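PDB 2ZO4: metallo-beta-lactamase family protein from Thermus thermophilus, which probably acts as a zinc-dependent hydrolase of the metallo-beta-lactamase superfamily, with two zinc ions bound in its active site. Local coordinates for residues Ile15-Lys20 with Thr38-Arg43; Glu111-Leu116 with Leu202-Arg207; Arg164-Pro169 with Leu218-Asp223. One frame throughout, in Å; residues are numbered along the deposited sequence.

Contact 1 (Ile15-Lys20 with Thr38-Arg43)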
ATOM      1  N   ILE A  15      14.580   2.869  -0.792  1.00 19.87           N
ATOM      2  CA  ILE A  15      13.679   3.206  -1.896  1.00 20.61           C
ATOM      3  C   ILE A  15      13.768   4.702  -2.237  1.00 21.37           C
ATOM      4  O   ILE A  15      13.924   5.537  -1.341  1.00 21.50           O
ATOM      5  CB  ILE A  15      12.202   2.787  -1.614  1.00 20.45           C
ATOM      6  CG1 ILE A  15      11.680   3.401  -0.306  1.00 20.16           C
ATOM      7  CG2 ILE A  15      12.070   1.270  -1.609  1.00 20.01           C
ATOM      8  CD1 ILE A  15      10.166   3.288  -0.115  1.00 20.52           C
ATOM      9  N   PRO A  16      13.679   5.043  -3.537  1.00 22.16           N
ATOM     10  CA  PRO A  16      13.846   6.434  -3.964  1.00 22.74           C
ATOM     11  C   PRO A  16      12.585   7.287  -3.773  1.00 23.30           C
ATOM     12  O   PRO A  16      12.261   8.113  -4.632  1.00 23.74           O
ATOM     13  CB  PRO A  16      14.187   6.292  -5.450  1.00 22.79           C
ATOM     14  CG  PRO A  16      13.458   5.068  -5.877  1.00 22.52           C
ATOM     15  CD  PRO A  16      13.440   4.142  -4.683  1.00 22.26           C
ATOM     16  N   TYR A  17      11.899   7.088  -2.648  1.00 23.60           N
ATOM     17  CA  TYR A  17      10.667   7.808  -2.321  1.00 23.95           C
ATOM     18  C   TYR A  17      10.747   8.374  -0.898  1.00 23.74           C
ATOM     19  O   TYR A  17      11.558   7.905  -0.098  1.00 23.80           O
ATOM     20  CB  TYR A  17       9.445   6.892  -2.495  1.00 24.39           C
ATOM     21  CG  TYR A  17       9.348   6.315  -3.888  1.00 24.99           C
ATOM     22  CD1 TYR A  17       8.980   7.116  -4.969  1.00 25.70           C
ATOM     23  CD2 TYR A  17       9.655   4.976  -4.131  1.00 25.39           C
ATOM     24  CE1 TYR A  17       8.908   6.600  -6.257  1.00 26.21           C
ATOM     25  CE2 TYR A  17       9.587   4.446  -5.414  1.00 25.67           C
ATOM     26  CZ  TYR A  17       9.212   5.266  -6.471  1.00 26.05           C
ATOM     27  OH  TYR A  17       9.140   4.756  -7.744  1.00 26.18           O
ATOM     28  N   PRO A  18       9.932   9.407  -0.587  1.00 23.65           N
ATOM     29  CA  PRO A  18       9.968  10.064   0.734  1.00 23.44           C
ATOM     30  C   PRO A  18       9.940   9.124   1.950  1.00 23.20           C
ATOM     31  O   PRO A  18      10.437   9.498   3.012  1.00 23.13           O
ATOM     32  CB  PRO A  18       8.730  10.974   0.724  1.00 23.61           C
ATOM     33  CG  PRO A  18       7.987  10.667  -0.545  1.00 23.73           C
ATOM     34  CD  PRO A  18       8.955  10.046  -1.487  1.00 23.57           C
ATOM     35  N   LEU A  19       9.376   7.924   1.799  1.00 22.96           N
ATOM     36  CA  LEU A  19       9.386   6.920   2.874  1.00 22.71           C
ATOM     37  C   LEU A  19      10.793   6.366   3.138  1.00 22.42           C
ATOM     38  O   LEU A  19      11.080   5.891   4.240  1.00 22.48           O
ATOM     39  CB  LEU A  19       8.411   5.780   2.566  1.00 22.94           C
ATOM     40  N   LYS A  20      11.643   6.419   2.108  1.00 21.96           N
ATOM     41  CA  LYS A  20      13.092   6.128   2.182  1.00 21.47           C
ATOM     42  C   LYS A  20      13.479   4.657   2.326  1.00 20.76           C
ATOM     43  O   LYS A  20      14.497   4.224   1.771  1.00 20.82           O
ATOM     44  CB  LYS A  20      13.787   6.977   3.259  1.00 21.83           C
ATOM     45  CG  LYS A  20      13.884   8.477   2.932  1.00 23.02           C
ATOM     46  CD  LYS A  20      14.936   8.782   1.861  1.00 25.24           C
ATOM     47  CE  LYS A  20      16.371   8.615   2.382  1.00 26.57           C
ATOM     48  NZ  LYS A  20      17.369   8.645   1.268  1.00 27.24           N
ATOM     49  N   THR A  38       8.843  -7.065  -2.285  1.00 11.40           N
ATOM     50  CA  THR A  38      10.018  -7.290  -3.143  1.00 11.84           C
ATOM     51  C   THR A  38      10.874  -6.063  -3.459  1.00 12.24           C
ATOM     52  O   THR A  38      11.841  -6.176  -4.210  1.00 12.59           O
ATOM     53  CB  THR A  38       9.612  -7.897  -4.516  1.00 11.66           C
ATOM     54  OG1 THR A  38       8.751  -6.985  -5.212  1.00 11.62           O
ATOM     55  CG2 THR A  38       8.920  -9.230  -4.350  1.00 11.45           C
ATOM     56  N   ALA A  39      10.526  -4.906  -2.896  1.00 12.57           N
ATOM     57  CA  ALA A  39      11.131  -3.628  -3.291  1.00 13.06           C
ATOM     58  C   ALA A  39      10.977  -3.387  -4.798  1.00 13.45           C
ATOM     59  O   ALA A  39       9.941  -3.722  -5.378  1.00 13.38           O
ATOM     60  CB  ALA A  39      12.600  -3.543  -2.850  1.00 12.88           C
ATOM     61  N   LEU A  40      12.002  -2.825  -5.435  1.00 13.80           N
ATOM     62  CA  LEU A  40      11.896  -2.413  -6.841  1.00 14.35           C
ATOM     63  C   LEU A  40      13.256  -2.350  -7.537  1.00 14.69           C
ATOM     64  O   LEU A  40      14.300  -2.491  -6.895  1.00 14.62           O
ATOM     65  CB  LEU A  40      11.159  -1.067  -6.960  1.00 14.12           C
ATOM     66  CG  LEU A  40      11.870   0.248  -6.616  1.00 14.54           C
ATOM     67  CD1 LEU A  40      10.953   1.418  -6.932  1.00 13.76           C
ATOM     68  CD2 LEU A  40      12.335   0.305  -5.160  1.00 14.89           C
ATOM     69  N   GLY A  41      13.224  -2.124  -8.850  1.00 15.19           N
ATOM     70  CA  GLY A  41      14.410  -2.221  -9.695  1.00 15.68           C
ATOM     71  C   GLY A  41      15.276  -0.983  -9.732  1.00 16.14           C
ATOM     72  O   GLY A  41      15.296  -0.260 -10.727  1.00 16.47           O
ATOM     73  N   THR A  42      15.976  -0.725  -8.633  1.00 16.58           N
ATOM     74  CA  THR A  42      17.081   0.228  -8.629  1.00 16.89           C
ATOM     75  C   THR A  42      18.318  -0.573  -8.266  1.00 17.09           C
ATOM     76  O   THR A  42      18.198  -1.660  -7.704  1.00 17.14           O
ATOM     77  CB  THR A  42      16.896   1.382  -7.607  1.00 16.89           C
ATOM     78  OG1 THR A  42      16.996   0.884  -6.267  1.00 16.97           O
ATOM     79  CG2 THR A  42      15.556   2.082  -7.797  1.00 16.81           C
ATOM     80  N   ARG A  43      19.495  -0.039  -8.580  1.00 17.31           N
ATOM     81  CA  ARG A  43      20.754  -0.685  -8.215  1.00 17.58           C
ATOM     82  C   ARG A  43      20.898  -0.800  -6.694  1.00 17.71           C
ATOM     83  O   ARG A  43      21.309  -1.846  -6.177  1.00 17.82           O
ATOM     84  CB  ARG A  43      21.945   0.067  -8.824  1.00 17.86           C
TER
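Leu40 reaches across to Ile15, Pro16 and Tyr17, and its two methyls divide the work. From CB the side chain rises toward 15-20, with CG set between the backbone N and the carbonyl carbon (chi1 77°). Neither CB nor CG comes within 4.2 Å of an atom of 15-20, so the branch ends make the contact. CD1 turns to Tyr17, lying 3.7 Å from CE2 at the ring edge, near the ring plane, and 3.9 Å from OH. CD2 serves the other two: it sits 3.7 Å from Ile15 CG2, whose side chain crosses that of Leu40 at about a right angle, and meets Pro16 CD tip to tip at 4.0 Å. Both segments are connecting loops of the metallo-beta-lactamase fold: 15-20 runs from strand 8-14 to strand 21-29, whereas residues 38-43 lead from strand 32-36 into helix 43-55. Ile15 also packs on Asp74 and His233, two ligands of one zinc ion, so it links this cluster to the metal site. The phenol oxygen of Tyr17 is hydrogen-bonded to Thr137 and Arg140, fixing the far end of the ring. Farther along, Pro16 CG faces the methyl CG2 of Thr42 at 4.1 Å, while the other branch of that threonine, OG1, N-caps helix 43-55 through the backbone N of Ala45.

Contact 2 (Glu111-Leu116 with Leu202-Arg207); sequences EASWRL and LWAYTR
Ala112, Ser113 and Leu116 lean from one side of helix 110-119 onto the type I beta turn Trp203-Thr206, part of the loop that joins strand 185-189 to helix 210-222 in this metallo-beta-lactamase fold. Ala112 makes the first touch, its CB methyl 3.8 Å from Ala204 CB. Ser113 follows, with its CA 5.1 Å from that of Ala204 and its OG 3.7 Å from the same methyl. That hydroxyl also hydrogen-bonds Phe109 O one helical turn back and accepts from a water at 3.0 Å; the water in turn accepts from Ala204 N, so a bridge of one water ties helix to turn where no direct hydrogen bond crosses. One turn on, Leu116 extends with CG anti to the backbone N (chi1 -161°). Its CD2 lies 3.8 Å from Leu202 O and also touches Trp203 C, meeting the backbone on both sides of Trp203 as well as Leu202 CD2. Both leucines pack in addition on Leu293 of helix 286-301, while the Trp203 side chain lies near the zinc ligand His72. Within the turn, Trp203 N donates to Thr206 OG1 at 2.9 Å, with an N-H...O angle of 154°.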
ATOM      1  N   GLU A 111      -5.050   8.409 -19.487  1.00 28.66           N
ATOM      2  CA  GLU A 111      -5.831   9.621 -19.753  1.00 28.88           C
ATOM      3  C   GLU A 111      -6.667  10.052 -18.548  1.00 28.96           C
ATOM      4  O   GLU A 111      -6.719  11.241 -18.218  1.00 29.11           O
ATOM      5  CB  GLU A 111      -6.736   9.426 -20.974  1.00 29.01           C
ATOM      6  N   ALA A 112      -7.311   9.081 -17.899  1.00 28.79           N
ATOM      7  CA  ALA A 112      -8.110   9.333 -16.696  1.00 28.55           C
ATOM      8  C   ALA A 112      -7.256   9.839 -15.534  1.00 28.45           C
ATOM      9  O   ALA A 112      -7.679  10.734 -14.798  1.00 28.54           O
ATOM     10  CB  ALA A 112      -8.879   8.085 -16.294  1.00 28.55           C
ATOM     11  N   SER A 113      -6.060   9.269 -15.378  1.00 28.25           N
ATOM     12  CA  SER A 113      -5.113   9.707 -14.352  1.00 28.26           C
ATOM     13  C   SER A 113      -4.762  11.188 -14.499  1.00 28.29           C
ATOM     14  O   SER A 113      -4.777  11.925 -13.514  1.00 28.28           O
ATOM     15  CB  SER A 113      -3.833   8.865 -14.375  1.00 28.17           C
ATOM     16  OG  SER A 113      -4.108   7.489 -14.183  1.00 28.37           O
ATOM     17  N   TRP A 114      -4.454  11.615 -15.725  1.00 28.33           N
ATOM     18  CA  TRP A 114      -4.100  13.013 -15.993  1.00 28.38           C
ATOM     19  C   TRP A 114      -5.307  13.935 -15.851  1.00 28.05           C
ATOM     20  O   TRP A 114      -5.207  15.003 -15.240  1.00 28.16           O
ATOM     21  CB  TRP A 114      -3.466  13.189 -17.383  1.00 28.83           C
ATOM     22  CG  TRP A 114      -2.320  12.254 -17.705  1.00 29.14           C
ATOM     23  CD1 TRP A 114      -2.055  11.680 -18.917  1.00 29.72           C
ATOM     24  CD2 TRP A 114      -1.296  11.787 -16.809  1.00 29.58           C
ATOM     25  NE1 TRP A 114      -0.934  10.887 -18.834  1.00 29.95           N
ATOM     26  CE2 TRP A 114      -0.450  10.931 -17.553  1.00 29.51           C
ATOM     27  CE3 TRP A 114      -1.014  12.002 -15.452  1.00 29.89           C
ATOM     28  CZ2 TRP A 114       0.660  10.294 -16.987  1.00 29.59           C
ATOM     29  CZ3 TRP A 114       0.095  11.366 -14.889  1.00 29.88           C
ATOM     30  CH2 TRP A 114       0.915  10.524 -15.659  1.00 29.48           C
ATOM     31  N   ARG A 115      -6.439  13.512 -16.414  1.00 27.46           N
ATOM     32  CA  ARG A 115      -7.692  14.262 -16.327  1.00 27.10           C
ATOM     33  C   ARG A 115      -8.137  14.482 -14.878  1.00 26.82           C
ATOM     34  O   ARG A 115      -8.630  15.558 -14.540  1.00 27.00           O
ATOM     35  CB  ARG A 115      -8.798  13.568 -17.128  1.00 26.91           C
ATOM     36  N   LEU A 116      -7.947  13.473 -14.029  1.00 26.27           N
ATOM     37  CA  LEU A 116      -8.262  13.588 -12.606  1.00 25.77           C
ATOM     38  C   LEU A 116      -7.469  14.716 -11.946  1.00 25.65           C
ATOM     39  O   LEU A 116      -8.016  15.476 -11.145  1.00 25.33           O
ATOM     40  CB  LEU A 116      -8.023  12.259 -11.879  1.00 25.76           C
ATOM     41  CG  LEU A 116      -8.701  12.040 -10.518  1.00 25.52           C
ATOM     42  CD1 LEU A 116     -10.224  12.096 -10.623  1.00 24.66           C
ATOM     43  CD2 LEU A 116      -8.258  10.719  -9.907  1.00 25.53           C
ATOM     44  N   LEU A 202      -7.020   8.606  -3.743  1.00 15.62           N
ATOM     45  CA  LEU A 202      -8.007   8.348  -4.781  1.00 15.43           C
ATOM     46  C   LEU A 202      -7.332   8.529  -6.139  1.00 15.53           C
ATOM     47  O   LEU A 202      -6.957   9.643  -6.518  1.00 14.72           O
ATOM     48  CB  LEU A 202      -9.219   9.279  -4.640  1.00 15.43           C
ATOM     49  CG  LEU A 202     -10.513   8.852  -5.351  1.00 15.55           C
ATOM     50  CD1 LEU A 202     -11.746   9.331  -4.582  1.00 15.45           C
ATOM     51  CD2 LEU A 202     -10.562   9.326  -6.807  1.00 15.27           C
ATOM     52  N   TRP A 203      -7.160   7.414  -6.846  1.00 15.68           N
ATOM     53  CA  TRP A 203      -6.558   7.410  -8.177  1.00 15.98           C
ATOM     54  C   TRP A 203      -7.617   7.018  -9.208  1.00 15.99           C
ATOM     55  O   TRP A 203      -8.758   6.709  -8.850  1.00 16.13           O
ATOM     56  CB  TRP A 203      -5.364   6.445  -8.223  1.00 16.39           C
ATOM     57  CG  TRP A 203      -4.397   6.625  -7.079  1.00 16.61           C
ATOM     58  CD1 TRP A 203      -4.381   5.925  -5.905  1.00 17.21           C
ATOM     59  CD2 TRP A 203      -3.321   7.571  -6.995  1.00 16.62           C
ATOM     60  NE1 TRP A 203      -3.361   6.373  -5.099  1.00 17.09           N
ATOM     61  CE2 TRP A 203      -2.695   7.381  -5.744  1.00 16.92           C
ATOM     62  CE3 TRP A 203      -2.819   8.552  -7.860  1.00 17.74           C
ATOM     63  CZ2 TRP A 203      -1.594   8.140  -5.334  1.00 17.16           C
ATOM     64  CZ3 TRP A 203      -1.727   9.310  -7.449  1.00 17.33           C
ATOM     65  CH2 TRP A 203      -1.128   9.098  -6.199  1.00 17.09           C
ATOM     66  N   ALA A 204      -7.245   7.038 -10.485  1.00 15.78           N
ATOM     67  CA  ALA A 204      -8.163   6.697 -11.573  1.00 15.68           C
ATOM     68  C   ALA A 204      -8.698   5.256 -11.516  1.00 15.67           C
ATOM     69  O   ALA A 204      -9.789   4.979 -12.018  1.00 15.67           O
ATOM     70  CB  ALA A 204      -7.502   6.971 -12.924  1.00 16.02           C
ATOM     71  N   TYR A 205      -7.940   4.353 -10.893  1.00 15.51           N
ATOM     72  CA  TYR A 205      -8.302   2.929 -10.835  1.00 15.46           C
ATOM     73  C   TYR A 205      -8.895   2.489  -9.495  1.00 15.31           C
ATOM     74  O   TYR A 205      -9.246   1.322  -9.323  1.00 15.52           O
ATOM     75  CB  TYR A 205      -7.085   2.052 -11.167  1.00 15.71           C
ATOM     76  CG  TYR A 205      -5.854   2.324 -10.321  1.00 15.75           C
ATOM     77  CD1 TYR A 205      -5.736   1.803  -9.027  1.00 15.97           C
ATOM     78  CD2 TYR A 205      -4.804   3.092 -10.821  1.00 16.12           C
ATOM     79  CE1 TYR A 205      -4.604   2.057  -8.249  1.00 16.08           C
ATOM     80  CE2 TYR A 205      -3.669   3.351 -10.052  1.00 15.98           C
ATOM     81  CZ  TYR A 205      -3.574   2.829  -8.771  1.00 15.92           C
ATOM     82  OH  TYR A 205      -2.450   3.079  -8.014  1.00 16.37           O
ATOM     83  N   THR A 206      -8.996   3.424  -8.557  1.00 14.94           N
ATOM     84  CA  THR A 206      -9.405   3.148  -7.182  1.00 14.74           C
ATOM     85  C   THR A 206     -10.907   2.846  -7.068  1.00 14.77           C
ATOM     86  O   THR A 206     -11.705   3.336  -7.863  1.00 14.51           O
ATOM     87  CB  THR A 206      -9.012   4.346  -6.261  1.00 14.74           C
ATOM     88  OG1 THR A 206      -7.611   4.613  -6.401  1.00 14.53           O
ATOM     89  CG2 THR A 206      -9.290   4.050  -4.791  1.00 14.98           C
ATOM     90  N   ARG A 207     -11.271   2.025  -6.079  1.00 14.82           N
ATOM     91  CA  ARG A 207     -12.664   1.858  -5.636  1.00 15.08           C
ATOM     92  C   ARG A 207     -13.286   3.220  -5.295  1.00 15.19           C
ATOM     93  O   ARG A 207     -12.566   4.206  -5.120  1.00 15.36           O
ATOM     94  CB  ARG A 207     -12.727   0.924  -4.420  1.00 15.23           C
ATOM     95  CG  ARG A 207     -12.441  -0.551  -4.731  1.00 15.58           C
ATOM     96  CD  ARG A 207     -11.888  -1.307  -3.518  1.00 16.24           C
ATOM     97  NE  ARG A 207     -12.828  -1.355  -2.394  1.00 17.09           N
ATOM     98  CZ  ARG A 207     -13.799  -2.254  -2.249  1.00 17.71           C
ATOM     99  NH1 ARG A 207     -13.978  -3.203  -3.158  1.00 17.86           N
ATOM    100  NH2 ARG A 207     -14.597  -2.203  -1.190  1.00 17.00           N
TER
HETATM  101  O   HOH W   1      -4.584   7.790 -11.234  1.00 21.12           O

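Contact 3 (Arg164-Pro169 with Leu218-Asp223); sequences RVLWTP and LDRLAD
Leu166 and Thr168 meet Leu221 in the buried half of this contact, while Arg220 spreads along its partly exposed side. Strand 161-167 belongs to the five-stranded sheet and helix 210-222 packs across its outer face, as in the alpha-beta/beta-alpha sandwich of the metallo-beta-lactamase fold. The short axes approach to 10.3 Å and run roughly antiparallel, at 146°, a separation bridged by the side chains of Leu166, Thr168, Arg220 and Leu221. On the apolar side, Thr168 CG2 lies 3.9 Å from Leu221 CD2, the two side chains crossing at about a right angle; the same leucine methyl is 4.2 Å from Leu166 CD1. The other branch of Thr168, OG1, lies farther from Leu221 and hydrogen-bonds ND1 of His175. The outer side is built differently. Arg220 starts with CG anti to the backbone N (chi1 -160°), bends at chi2, and lays its guanidinium across Leu166. Leu166 CB sits over the centre of that flat group, 4.1 Å above its plane, and Leu166 CD2 covers the same group at 3.6 Å from NH2. At the guanidinium edge, NH1 comes 3.0 Å from Trp167 O, but the angle is too poor for a hydrogen bond. The charge instead finds Asp152, which forms a salt bridge with Arg220 NH2 and whose OD1 also accepts from Trp167 N. One carboxylate oxygen thus binds both the helix arginine and the strand backbone, which probably favours the charged forms of Arg220 and Asp152 and would hold the guanidinium flat against the leucine.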
ATOM      1  N   ARG A 164      -2.790 -16.188   7.416  1.00 13.10           N
ATOM      2  CA  ARG A 164      -4.156 -15.846   7.045  1.00 11.99           C
ATOM      3  C   ARG A 164      -4.152 -14.573   6.211  1.00 11.21           C
ATOM      4  O   ARG A 164      -3.606 -13.550   6.633  1.00 10.87           O
ATOM      5  CB  ARG A 164      -5.028 -15.658   8.291  1.00 11.71           C
ATOM      6  CG  ARG A 164      -6.511 -15.394   8.000  1.00 12.05           C
ATOM      7  CD  ARG A 164      -7.244 -16.657   7.544  1.00 12.65           C
ATOM      8  NE  ARG A 164      -7.275 -17.667   8.605  1.00 13.33           N
ATOM      9  CZ  ARG A 164      -7.726 -18.912   8.462  1.00 13.51           C
ATOM     10  NH1 ARG A 164      -8.198 -19.334   7.295  1.00 12.45           N
ATOM     11  NH2 ARG A 164      -7.698 -19.741   9.499  1.00 13.08           N
ATOM     12  N   VAL A 165      -4.765 -14.640   5.033  1.00 10.39           N
ATOM     13  CA  VAL A 165      -4.885 -13.474   4.157  1.00  9.74           C
ATOM     14  C   VAL A 165      -6.014 -12.558   4.632  1.00  9.69           C
ATOM     15  O   VAL A 165      -7.179 -12.965   4.704  1.00  9.20           O
ATOM     16  CB  VAL A 165      -5.089 -13.883   2.675  1.00 10.01           C
ATOM     17  CG1 VAL A 165      -5.195 -12.641   1.766  1.00  9.45           C
ATOM     18  CG2 VAL A 165      -3.946 -14.769   2.212  1.00  9.41           C
ATOM     19  N   LEU A 166      -5.656 -11.321   4.967  1.00  9.50           N
ATOM     20  CA  LEU A 166      -6.638 -10.333   5.406  1.00  9.53           C
ATOM     21  C   LEU A 166      -6.723  -9.201   4.403  1.00  9.29           C
ATOM     22  O   LEU A 166      -5.825  -8.364   4.330  1.00  9.24           O
ATOM     23  CB  LEU A 166      -6.288  -9.773   6.786  1.00  9.34           C
ATOM     24  CG  LEU A 166      -5.949 -10.716   7.942  1.00 10.17           C
ATOM     25  CD1 LEU A 166      -5.534  -9.883   9.137  1.00 10.25           C
ATOM     26  CD2 LEU A 166      -7.123 -11.635   8.300  1.00 11.50           C
ATOM     27  N   TRP A 167      -7.802  -9.192   3.624  1.00  9.48           N
ATOM     28  CA  TRP A 167      -8.073  -8.115   2.686  1.00  9.56           C
ATOM     29  C   TRP A 167      -8.338  -6.846   3.480  1.00  9.53           C
ATOM     30  O   TRP A 167      -9.268  -6.783   4.296  1.00  9.22           O
ATOM     31  CB  TRP A 167      -9.262  -8.464   1.789  1.00 10.04           C
ATOM     32  CG  TRP A 167      -9.622  -7.419   0.764  1.00 10.47           C
ATOM     33  CD1 TRP A 167      -8.762  -6.649   0.030  1.00 10.97           C
ATOM     34  CD2 TRP A 167     -10.944  -7.057   0.341  1.00 10.84           C
ATOM     35  NE1 TRP A 167      -9.468  -5.822  -0.816  1.00 10.54           N
ATOM     36  CE2 TRP A 167     -10.808  -6.053  -0.647  1.00 11.23           C
ATOM     37  CE3 TRP A 167     -12.230  -7.485   0.700  1.00 11.64           C
ATOM     38  CZ2 TRP A 167     -11.912  -5.466  -1.280  1.00 11.36           C
ATOM     39  CZ3 TRP A 167     -13.333  -6.895   0.073  1.00 11.37           C
ATOM     40  CH2 TRP A 167     -13.163  -5.897  -0.904  1.00 11.56           C
ATOM     41  N   THR A 168      -7.481  -5.856   3.258  1.00  9.19           N
ATOM     42  CA  THR A 168      -7.530  -4.589   3.981  1.00  8.99           C
ATOM     43  C   THR A 168      -7.465  -3.416   2.992  1.00  9.09           C
ATOM     44  O   THR A 168      -6.437  -2.729   2.899  1.00  9.31           O
ATOM     45  CB  THR A 168      -6.391  -4.495   5.023  1.00  9.23           C
ATOM     46  OG1 THR A 168      -5.217  -5.136   4.508  1.00  9.23           O
ATOM     47  CG2 THR A 168      -6.801  -5.177   6.339  1.00  8.71           C
ATOM     48  N   PRO A 169      -8.567  -3.185   2.244  1.00  8.77           N
ATOM     49  CA  PRO A 169      -8.610  -2.127   1.236  1.00  8.90           C
ATOM     50  C   PRO A 169      -8.549  -0.731   1.863  1.00  8.89           C
ATOM     51  O   PRO A 169      -8.876  -0.569   3.040  1.00  8.80           O
ATOM     52  CB  PRO A 169      -9.966  -2.347   0.559  1.00  8.74           C
ATOM     53  CG  PRO A 169     -10.801  -3.007   1.611  1.00  8.65           C
ATOM     54  CD  PRO A 169      -9.852  -3.905   2.331  1.00  8.77           C
ATOM     55  N   LEU A 218      -9.015  -0.520   9.333  1.00 12.52           N
ATOM     56  CA  LEU A 218      -8.476  -0.201  10.658  1.00 13.37           C
ATOM     57  C   LEU A 218      -9.313  -0.825  11.773  1.00 14.14           C
ATOM     58  O   LEU A 218      -8.759  -1.340  12.742  1.00 14.48           O
ATOM     59  CB  LEU A 218      -8.388   1.314  10.868  1.00 13.09           C
ATOM     60  CG  LEU A 218      -7.515   2.184   9.959  1.00 13.17           C
ATOM     61  CD1 LEU A 218      -7.718   3.652  10.308  1.00 12.86           C
ATOM     62  CD2 LEU A 218      -6.037   1.802  10.040  1.00 12.80           C
ATOM     63  N   ASP A 219     -10.637  -0.770  11.631  1.00 15.09           N
ATOM     64  CA  ASP A 219     -11.562  -1.428  12.560  1.00 16.11           C
ATOM     65  C   ASP A 219     -11.297  -2.927  12.628  1.00 16.40           C
ATOM     66  O   ASP A 219     -11.213  -3.496  13.716  1.00 16.54           O
ATOM     67  CB  ASP A 219     -13.016  -1.197  12.134  1.00 16.76           C
ATOM     68  CG  ASP A 219     -13.581   0.126  12.624  1.00 18.76           C
ATOM     69  OD1 ASP A 219     -13.348   0.499  13.796  1.00 21.15           O
ATOM     70  OD2 ASP A 219     -14.281   0.794  11.831  1.00 21.71           O
ATOM     71  N   ARG A 220     -11.168  -3.553  11.455  1.00 16.74           N
ATOM     72  CA  ARG A 220     -10.909  -4.989  11.332  1.00 17.28           C
ATOM     73  C   ARG A 220      -9.609  -5.370  12.044  1.00 17.39           C
ATOM     74  O   ARG A 220      -9.587  -6.317  12.828  1.00 17.55           O
ATOM     75  CB  ARG A 220     -10.860  -5.393   9.850  1.00 17.29           C
ATOM     76  CG  ARG A 220     -11.063  -6.881   9.566  1.00 18.24           C
ATOM     77  CD  ARG A 220      -9.776  -7.564   9.101  1.00 20.43           C
ATOM     78  NE  ARG A 220     -10.001  -8.966   8.743  1.00 20.99           N
ATOM     79  CZ  ARG A 220     -10.271  -9.410   7.515  1.00 21.41           C
ATOM     80  NH1 ARG A 220     -10.347  -8.572   6.487  1.00 21.32           N
ATOM     81  NH2 ARG A 220     -10.460 -10.710   7.311  1.00 20.73           N
ATOM     82  N   LEU A 221      -8.545  -4.610  11.786  1.00 17.33           N
ATOM     83  CA  LEU A 221      -7.249  -4.829  12.434  1.00 17.52           C
ATOM     84  C   LEU A 221      -7.278  -4.548  13.937  1.00 17.61           C
ATOM     85  O   LEU A 221      -6.596  -5.225  14.701  1.00 17.72           O
ATOM     86  CB  LEU A 221      -6.147  -3.995  11.768  1.00 17.27           C
ATOM     87  CG  LEU A 221      -5.851  -4.265  10.288  1.00 17.31           C
ATOM     88  CD1 LEU A 221      -4.717  -3.360   9.799  1.00 17.04           C
ATOM     89  CD2 LEU A 221      -5.531  -5.740  10.031  1.00 16.66           C
ATOM     90  N   ALA A 222      -8.068  -3.560  14.351  1.00 17.84           N
ATOM     91  CA  ALA A 222      -8.198  -3.211  15.769  1.00 18.00           C
ATOM     92  C   ALA A 222      -8.762  -4.365  16.603  1.00 18.13           C
ATOM     93  O   ALA A 222      -8.318  -4.593  17.728  1.00 18.20           O
ATOM     94  CB  ALA A 222      -9.051  -1.965  15.939  1.00 17.84           C
ATOM     95  N   ASP A 223      -9.725  -5.089  16.035  1.00 18.43           N
ATOM     96  CA  ASP A 223     -10.406  -6.192  16.719  1.00 18.63           C
ATOM     97  C   ASP A 223      -9.735  -7.545  16.493  1.00 18.10           C
ATOM     98  O   ASP A 223     -10.185  -8.565  17.027  1.00 17.98           O
ATOM     99  CB  ASP A 223     -11.874  -6.266  16.271  1.00 19.18           C
ATOM    100  CG  ASP A 223     -12.639  -4.982  16.546  1.00 20.91           C
ATOM    101  OD1 ASP A 223     -12.547  -4.455  17.676  1.00 23.59           O
ATOM    102  OD2 ASP A 223     -13.347  -4.501  15.632  1.00 23.59           O
TER

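How the contacts relate
Contact 1 closes along the chain before the other two open, whereas contacts 2 and 3 interlock, alternating in sequence. Centre to centre they lie about 23 Å (1 to 2), about 26 Å (1 to 3) and about 25 Å (2 to 3) apart. Contact 1 belongs to loops of the six-stranded sheet and contact 3 to the five-stranded one, on opposite sides of the chain's centre. Contacts 2 and 3 touch: Arg207 NH1 packs 3.6 Å from Trp167 CZ2, and both second segments lie on the path into or along helix 210-222. Contacts 1 and 2 reach closest to zinc, at Ile15 and Trp203, while Thr168 of contact 3 keeps its side chain about 11 Å away.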